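Local structure of alpha-1,2-mannosidase (Bacteroides thetaiotaomicron, 2WW2) at residues A[636-640]-A[641-645]; A[699-703]-A[704-708]. The protein hydrolyses alpha-mannosides as a calcium-dependent, inverting glycoside hydrolase of family 92 from a human gut symbiont. All coordinates share one frame; numbering follows the deposited sequence.

Interaction 1: A[636-640]-A[641-645]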
ATOM      1  N   VAL A 636      23.237 -14.722 -13.145  1.00  8.53           N
ATOM      2  CA  VAL A 636      24.392 -15.579 -13.466  1.00  8.75           C
ATOM      3  C   VAL A 636      25.530 -15.357 -12.473  1.00  8.72           C
ATOM      4  O   VAL A 636      26.027 -16.295 -11.860  1.00  8.52           O
ATOM      5  CB  VAL A 636      24.868 -15.373 -14.925  1.00  8.62           C
ATOM      6  CG1 VAL A 636      26.180 -16.113 -15.172  1.00  8.22           C
ATOM      7  CG2 VAL A 636      23.794 -15.888 -15.885  1.00  7.51           C
ATOM      8  N   PHE A 637      25.946 -14.114 -12.321  1.00  8.53           N
ATOM      9  CA  PHE A 637      26.965 -13.799 -11.325  1.00  9.28           C
ATOM     10  C   PHE A 637      26.550 -14.305  -9.937  1.00  8.79           C
ATOM     11  O   PHE A 637      27.303 -15.014  -9.284  1.00  9.07           O
ATOM     12  CB  PHE A 637      27.190 -12.289 -11.271  1.00  9.06           C
ATOM     13  CG  PHE A 637      28.301 -11.811 -12.163  1.00  9.52           C
ATOM     14  CD1 PHE A 637      29.613 -12.216 -11.933  1.00  9.29           C
ATOM     15  CD2 PHE A 637      28.037 -10.950 -13.226  1.00  9.94           C
ATOM     16  CE1 PHE A 637      30.653 -11.775 -12.763  1.00  8.73           C
ATOM     17  CE2 PHE A 637      29.058 -10.510 -14.063  1.00  9.67           C
ATOM     18  CZ  PHE A 637      30.368 -10.904 -13.818  1.00  8.62           C
ATOM     19  N   SER A 638      25.358 -13.922  -9.485  1.00  9.09           N
ATOM     20  CA  SER A 638      24.943 -14.254  -8.116  1.00  9.54           C
ATOM     21  C   SER A 638      24.913 -15.759  -7.860  1.00  9.24           C
ATOM     22  O   SER A 638      25.317 -16.216  -6.782  1.00  9.64           O
ATOM     23  CB  SER A 638      23.598 -13.600  -7.759  1.00  8.90           C
ATOM     24  OG  SER A 638      23.745 -12.188  -7.740  1.00 10.62           O
ATOM     25  N   ALA A 639      24.451 -16.533  -8.836  1.00  9.20           N
ATOM     26  CA  ALA A 639      24.508 -18.000  -8.721  1.00  8.74           C
ATOM     27  C   ALA A 639      25.934 -18.548  -8.608  1.00  8.81           C
ATOM     28  O   ALA A 639      26.179 -19.549  -7.927  1.00  8.63           O
ATOM     29  CB  ALA A 639      23.800 -18.666  -9.916  1.00  8.28           C
ATOM     30  N   MET A 640      26.869 -17.912  -9.301  1.00  8.68           N
ATOM     31  CA  MET A 640      28.274 -18.318  -9.219  1.00  9.11           C
ATOM     32  C   MET A 640      28.864 -17.963  -7.853  1.00  9.04           C
ATOM     33  O   MET A 640      29.835 -18.578  -7.401  1.00  9.72           O
ATOM     34  CB  MET A 640      29.098 -17.642 -10.338  1.00  8.82           C
ATOM     35  CG  MET A 640      28.799 -18.173 -11.757  1.00  9.41           C
ATOM     36  SD  MET A 640      30.007 -17.616 -12.993  1.00 12.02           S
ATOM     37  CE  MET A 640      29.891 -15.828 -12.909  1.00 10.79           C
ATOM     38  N   GLY A 641      28.324 -16.940  -7.206  1.00  8.76           N
ATOM     39  CA  GLY A 641      28.804 -16.615  -5.870  1.00  8.62           C
ATOM     40  C   GLY A 641      29.433 -15.246  -5.676  1.00  8.95           C
ATOM     41  O   GLY A 641      29.898 -14.939  -4.564  1.00  8.86           O
ATOM     42  N   PHE A 642      29.461 -14.428  -6.728  1.00  8.60           N
ATOM     43  CA  PHE A 642      30.178 -13.134  -6.663  1.00  9.77           C
ATOM     44  C   PHE A 642      29.647 -12.164  -7.715  1.00  9.84           C
ATOM     45  O   PHE A 642      29.032 -12.590  -8.688  1.00 10.02           O
ATOM     46  CB  PHE A 642      31.706 -13.314  -6.812  1.00  9.52           C
ATOM     47  CG  PHE A 642      32.115 -14.133  -8.009  1.00 10.92           C
ATOM     48  CD1 PHE A 642      32.289 -13.536  -9.258  1.00  9.20           C
ATOM     49  CD2 PHE A 642      32.321 -15.503  -7.886  1.00 12.66           C
ATOM     50  CE1 PHE A 642      32.645 -14.289 -10.361  1.00 11.11           C
ATOM     51  CE2 PHE A 642      32.681 -16.276  -8.993  1.00 11.24           C
ATOM     52  CZ  PHE A 642      32.845 -15.674 -10.230  1.00  9.73           C
ATOM     53  N   TYR A 643      29.855 -10.864  -7.500  1.00  9.62           N
ATOM     54  CA  TYR A 643      29.205  -9.852  -8.328  1.00  9.50           C
ATOM     55  C   TYR A 643      30.061  -8.602  -8.450  1.00  9.10           C
ATOM     56  O   TYR A 643      30.678  -8.183  -7.470  1.00  9.89           O
ATOM     57  CB  TYR A 643      27.858  -9.470  -7.689  1.00  8.99           C
ATOM     58  CG  TYR A 643      27.017  -8.535  -8.510  1.00  9.00           C
ATOM     59  CD1 TYR A 643      26.168  -9.019  -9.505  1.00  8.08           C
ATOM     60  CD2 TYR A 643      27.053  -7.161  -8.290  1.00  9.66           C
ATOM     61  CE1 TYR A 643      25.367  -8.160 -10.263  1.00  9.71           C
ATOM     62  CE2 TYR A 643      26.255  -6.291  -9.057  1.00 10.71           C
ATOM     63  CZ  TYR A 643      25.423  -6.801 -10.034  1.00 11.30           C
ATOM     64  OH  TYR A 643      24.644  -5.943 -10.795  1.00 12.32           O
ATOM     65  N   PRO A 644      30.112  -8.008  -9.655  1.00  9.18           N
ATOM     66  CA  PRO A 644      30.911  -6.802  -9.928  1.00  9.45           C
ATOM     67  C   PRO A 644      30.170  -5.558  -9.448  1.00 10.00           C
ATOM     68  O   PRO A 644      29.565  -4.847 -10.248  1.00 10.49           O
ATOM     69  CB  PRO A 644      31.022  -6.799 -11.466  1.00  9.75           C
ATOM     70  CG  PRO A 644      29.728  -7.417 -11.912  1.00  8.65           C
ATOM     71  CD  PRO A 644      29.500  -8.549 -10.883  1.00  9.52           C
ATOM     72  N   VAL A 645      30.222  -5.295  -8.151  1.00  9.15           N
ATOM     73  CA  VAL A 645      29.564  -4.103  -7.596  1.00  9.49           C
ATOM     74  C   VAL A 645      30.003  -2.800  -8.286  1.00  9.36           C
ATOM     75  O   VAL A 645      29.178  -1.932  -8.579  1.00  9.81           O
ATOM     76  CB  VAL A 645      29.824  -4.029  -6.081  1.00  9.88           C
ATOM     77  CG1 VAL A 645      29.345  -2.677  -5.501  1.00  9.65           C
ATOM     78  CG2 VAL A 645      29.109  -5.208  -5.383  1.00  7.67           C
TER

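Interaction 2: A[699-703]-A[704-708]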
ATOM      1  N   ASN A 699      35.837 -10.435   1.664  1.00 12.11           N
ATOM      2  CA  ASN A 699      34.473 -10.491   1.114  1.00 11.90           C
ATOM      3  C   ASN A 699      34.439 -10.200  -0.380  1.00 11.97           C
ATOM      4  O   ASN A 699      33.394  -9.829  -0.921  1.00 11.76           O
ATOM      5  CB  ASN A 699      33.541  -9.517   1.842  1.00 11.41           C
ATOM      6  CG  ASN A 699      33.355  -9.874   3.311  1.00 11.54           C
ATOM      7  OD1 ASN A 699      33.305 -11.048   3.672  1.00  9.54           O
ATOM      8  ND2 ASN A 699      33.238  -8.857   4.159  1.00  9.22           N
ATOM      9  N   TYR A 700      35.576 -10.388  -1.043  1.00 12.18           N
ATOM     10  CA  TYR A 700      35.679 -10.169  -2.485  1.00 12.31           C
ATOM     11  C   TYR A 700      36.830 -10.975  -3.083  1.00 12.18           C
ATOM     12  O   TYR A 700      37.777 -11.353  -2.375  1.00 12.76           O
ATOM     13  CB  TYR A 700      35.884  -8.680  -2.790  1.00 12.22           C
ATOM     14  CG  TYR A 700      37.194  -8.131  -2.280  1.00 13.51           C
ATOM     15  CD1 TYR A 700      38.275  -7.944  -3.137  1.00 14.97           C
ATOM     16  CD2 TYR A 700      37.358  -7.804  -0.930  1.00 13.69           C
ATOM     17  CE1 TYR A 700      39.494  -7.445  -2.663  1.00 15.44           C
ATOM     18  CE2 TYR A 700      38.564  -7.313  -0.454  1.00 14.02           C
ATOM     19  CZ  TYR A 700      39.625  -7.130  -1.328  1.00 15.81           C
ATOM     20  OH  TYR A 700      40.813  -6.637  -0.862  1.00 15.45           O
ATOM     21  N   LEU A 701      36.728 -11.239  -4.382  1.00 11.60           N
ATOM     22  CA  LEU A 701      37.788 -11.854  -5.176  1.00 11.42           C
ATOM     23  C   LEU A 701      38.267 -10.826  -6.193  1.00 10.68           C
ATOM     24  O   LEU A 701      37.457 -10.059  -6.713  1.00  9.72           O
ATOM     25  CB  LEU A 701      37.228 -13.051  -5.949  1.00 11.49           C
ATOM     26  CG  LEU A 701      36.911 -14.343  -5.197  1.00 13.32           C
ATOM     27  CD1 LEU A 701      36.164 -15.315  -6.113  1.00 14.67           C
ATOM     28  CD2 LEU A 701      38.184 -14.984  -4.671  1.00 15.23           C
ATOM     29  N   THR A 702      39.562 -10.806  -6.490  1.00 10.71           N
ATOM     30  CA  THR A 702      40.036  -9.920  -7.569  1.00 10.63           C
ATOM     31  C   THR A 702      39.826 -10.616  -8.904  1.00 10.91           C
ATOM     32  O   THR A 702      39.734 -11.843  -8.952  1.00 10.86           O
ATOM     33  CB  THR A 702      41.534  -9.565  -7.439  1.00  9.99           C
ATOM     34  OG1 THR A 702      42.330 -10.734  -7.659  1.00 10.62           O
ATOM     35  CG2 THR A 702      41.835  -8.993  -6.047  1.00 10.14           C
ATOM     36  N   HIS A 703      39.756  -9.840  -9.983  1.00 10.81           N
ATOM     37  CA  HIS A 703      39.732 -10.421 -11.328  1.00 10.95           C
ATOM     38  C   HIS A 703      40.951 -11.318 -11.556  1.00 11.57           C
ATOM     39  O   HIS A 703      40.828 -12.409 -12.110  1.00 11.72           O
ATOM     40  CB  HIS A 703      39.683  -9.325 -12.383  1.00  9.96           C
ATOM     41  CG  HIS A 703      39.319  -9.822 -13.750  1.00 11.25           C
ATOM     42  ND1 HIS A 703      40.250 -10.007 -14.757  1.00 12.70           N
ATOM     43  CD2 HIS A 703      38.125 -10.180 -14.272  1.00  9.09           C
ATOM     44  CE1 HIS A 703      39.638 -10.438 -15.846  1.00 10.39           C
ATOM     45  NE2 HIS A 703      38.349 -10.557 -15.577  1.00 14.33           N
ATOM     46  N   ASP A 704      42.123 -10.875 -11.105  1.00 11.79           N
ATOM     47  CA  ASP A 704      43.348 -11.691 -11.261  1.00 12.64           C
ATOM     48  C   ASP A 704      43.250 -13.015 -10.533  1.00 12.08           C
ATOM     49  O   ASP A 704      43.689 -14.049 -11.043  1.00 12.61           O
ATOM     50  CB  ASP A 704      44.575 -10.928 -10.787  1.00 13.32           C
ATOM     51  CG  ASP A 704      45.074  -9.946 -11.836  1.00 17.65           C
ATOM     52  OD1 ASP A 704      44.514  -9.956 -12.960  1.00 22.99           O
ATOM     53  OD2 ASP A 704      45.999  -9.167 -11.541  1.00 20.09           O
ATOM     54  N   GLU A 705      42.670 -12.994  -9.340  1.00 11.68           N
ATOM     55  CA  GLU A 705      42.471 -14.246  -8.612  1.00 12.17           C
ATOM     56  C   GLU A 705      41.645 -15.244  -9.423  1.00 11.88           C
ATOM     57  O   GLU A 705      41.951 -16.430  -9.443  1.00 12.05           O
ATOM     58  CB  GLU A 705      41.840 -14.002  -7.237  1.00 11.64           C
ATOM     59  CG  GLU A 705      42.894 -13.638  -6.196  1.00 13.34           C
ATOM     60  CD  GLU A 705      42.309 -13.062  -4.926  1.00 13.38           C
ATOM     61  OE1 GLU A 705      41.116 -12.684  -4.905  1.00 13.30           O
ATOM     62  OE2 GLU A 705      43.059 -12.988  -3.936  1.00 13.71           O
ATOM     63  N   LEU A 706      40.581 -14.769 -10.062  1.00 11.36           N
ATOM     64  CA  LEU A 706      39.777 -15.631 -10.933  1.00 12.08           C
ATOM     65  C   LEU A 706      40.548 -16.113 -12.163  1.00 13.03           C
ATOM     66  O   LEU A 706      40.619 -17.320 -12.443  1.00 12.95           O
ATOM     67  CB  LEU A 706      38.508 -14.890 -11.379  1.00 11.63           C
ATOM     68  CG  LEU A 706      37.444 -14.694 -10.283  1.00 12.32           C
ATOM     69  CD1 LEU A 706      36.360 -13.704 -10.713  1.00 14.86           C
ATOM     70  CD2 LEU A 706      36.829 -16.034  -9.904  1.00 15.91           C
ATOM     71  N   LYS A 707      41.134 -15.154 -12.875  1.00 13.51           N
ATOM     72  CA  LYS A 707      41.788 -15.354 -14.169  1.00 14.92           C
ATOM     73  C   LYS A 707      42.942 -16.361 -14.119  1.00 14.74           C
ATOM     74  O   LYS A 707      43.201 -17.071 -15.096  1.00 14.66           O
ATOM     75  CB  LYS A 707      42.318 -14.002 -14.647  1.00 15.70           C
ATOM     76  CG  LYS A 707      42.351 -13.786 -16.139  1.00 20.96           C
ATOM     77  CD  LYS A 707      42.664 -12.311 -16.494  1.00 25.70           C
ATOM     78  CE  LYS A 707      44.159 -12.057 -16.635  1.00 29.00           C
ATOM     79  NZ  LYS A 707      44.838 -12.001 -15.299  1.00 32.26           N
ATOM     80  N   GLN A 708      43.640 -16.423 -12.993  1.00 14.15           N
ATOM     81  CA  GLN A 708      44.794 -17.319 -12.883  1.00 14.92           C
ATOM     82  C   GLN A 708      44.362 -18.759 -12.621  1.00 14.29           C
ATOM     83  O   GLN A 708      45.184 -19.684 -12.667  1.00 13.83           O
ATOM     84  CB  GLN A 708      45.758 -16.843 -11.797  1.00 14.89           C
ATOM     85  CG  GLN A 708      45.211 -16.967 -10.397  1.00 17.79           C
ATOM     86  CD  GLN A 708      46.179 -16.398  -9.382  1.00 21.39           C
ATOM     87  OE1 GLN A 708      47.107 -15.680  -9.751  1.00 24.03           O
ATOM     88  NE2 GLN A 708      45.973 -16.716  -8.099  1.00 21.22           N
TER
HETATM   89  O   HOH W   1      40.533 -11.300  -2.696  1.00 14.27           O

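Interaction 1: A[636-640]-A[641-645]
F637 reaches from the last turn of helix 632-640 across the chain reversal to F642, Y643 and P644. Its CB lies 3.2 Å from F642 O and also touches Y643 CD1, obliquely to that ring. Beyond it, ring atom CD1 of F637 also packs against F642 O. The whole ring is roofed by P644: CD of the proline stands 3.5 Å from the F637 ring centroid and only 5° off the normal, a CH-pi contact over one face, while P644 CG reaches F637 CE2 at 3.8 Å. In the plane of the F637 ring, at its edge, sits F642 CE1, 4.0 Å from F637 CD1. The helix end has the pattern of a Schellman motif, though both of its defining bonds, F642 N to F637 O and G641 N to S638 O, are weak; the firmer bond is G641 N to F637 O at 3.0 Å. G641 has a positive phi of 118°, where any CB would collide with M640 O, so the position calls for glycine. M640 O itself is buried with no polar partner. The F642 side chain turns back beside the helix end because its CG lies between the backbone N and the carbonyl carbon (chi1 51°). There the ring meets M640, whose chain bends at its last torsion to bring CE to 4.0 Å from F642 CZ; SD stands obliquely off the ring in a Met-aromatic contact. S638 OG bonds to Y592 OH and W634 O, and the Y643 ring packs against the rings of both those residues. L341 of helix 338-345 touches F637, P340 touches P644 and L344 touches F642.

Interaction 2: A[699-703]-A[704-708]
T702 and E705 are turned to each other by their first torsions: T702 OG1 stands between its own backbone N and carbonyl carbon (chi1 68°), while E705 CG lies beside its N and opposite the carbonyl carbon (chi1 -84°), the chain running extended from there back over the start of the helix. The two then exchange bonds. T702 OG1 accepts from E705 N at 2.8 Å, and E705 OE1 accepts from T702 N at 2.9 Å, nearly straight at 168° but from above the carboxylate plane. This is a capping box, with T702 as N-cap where strand 700-702 passes into helix 703-707. A water donates to both E705 OE1, at 2.7 Å, and Y700 O, at 2.8 Å, tying the carboxylate to the strand a second time. OE2 is engaged by R698 in a salt bridge. Putting an alanine in place of E705 would probably leave T702 N, R698 and the bridging water without their carboxylate mate, so that only half of the capping exchange remained. Behind the box the helix starts regularly, L706 N bonding to T702 O and K707 N to H703 O. L701 and L706 cross at about a right angle, L701 CD1 lying 3.9 Å from L706 CD2 on the buried side. On the outer side, K707 bends through its last two torsions to set NZ 3.1 Å from D704 OD1 in a salt bridge. With D704 and E705 both in the first turn, their negative charges are likely to interact favourably with the positive end of the helix dipole.

How the interactions relate
Interaction 1 takes the chain from a helix into a strand, interaction 2 from a strand into a helix, and their centres lie about 12 Å apart. Both feed the same three-stranded antiparallel sheet: 642-643 and 700-702 are its outer strands, with 651-654 between them. They also touch directly, F642 CE1 packing at 3.8 Å on L706 CD1, and F642 CD2 at 4.2 Å from L701 CD1. L344 of helix 338-345 joins this apolar cluster, touching F642, H703 and L706. Both contacts belong to the family 92 catalytic region; neither contributes a ligand to the sodium sites, and each is structural packing, interaction 1 the more deeply buried.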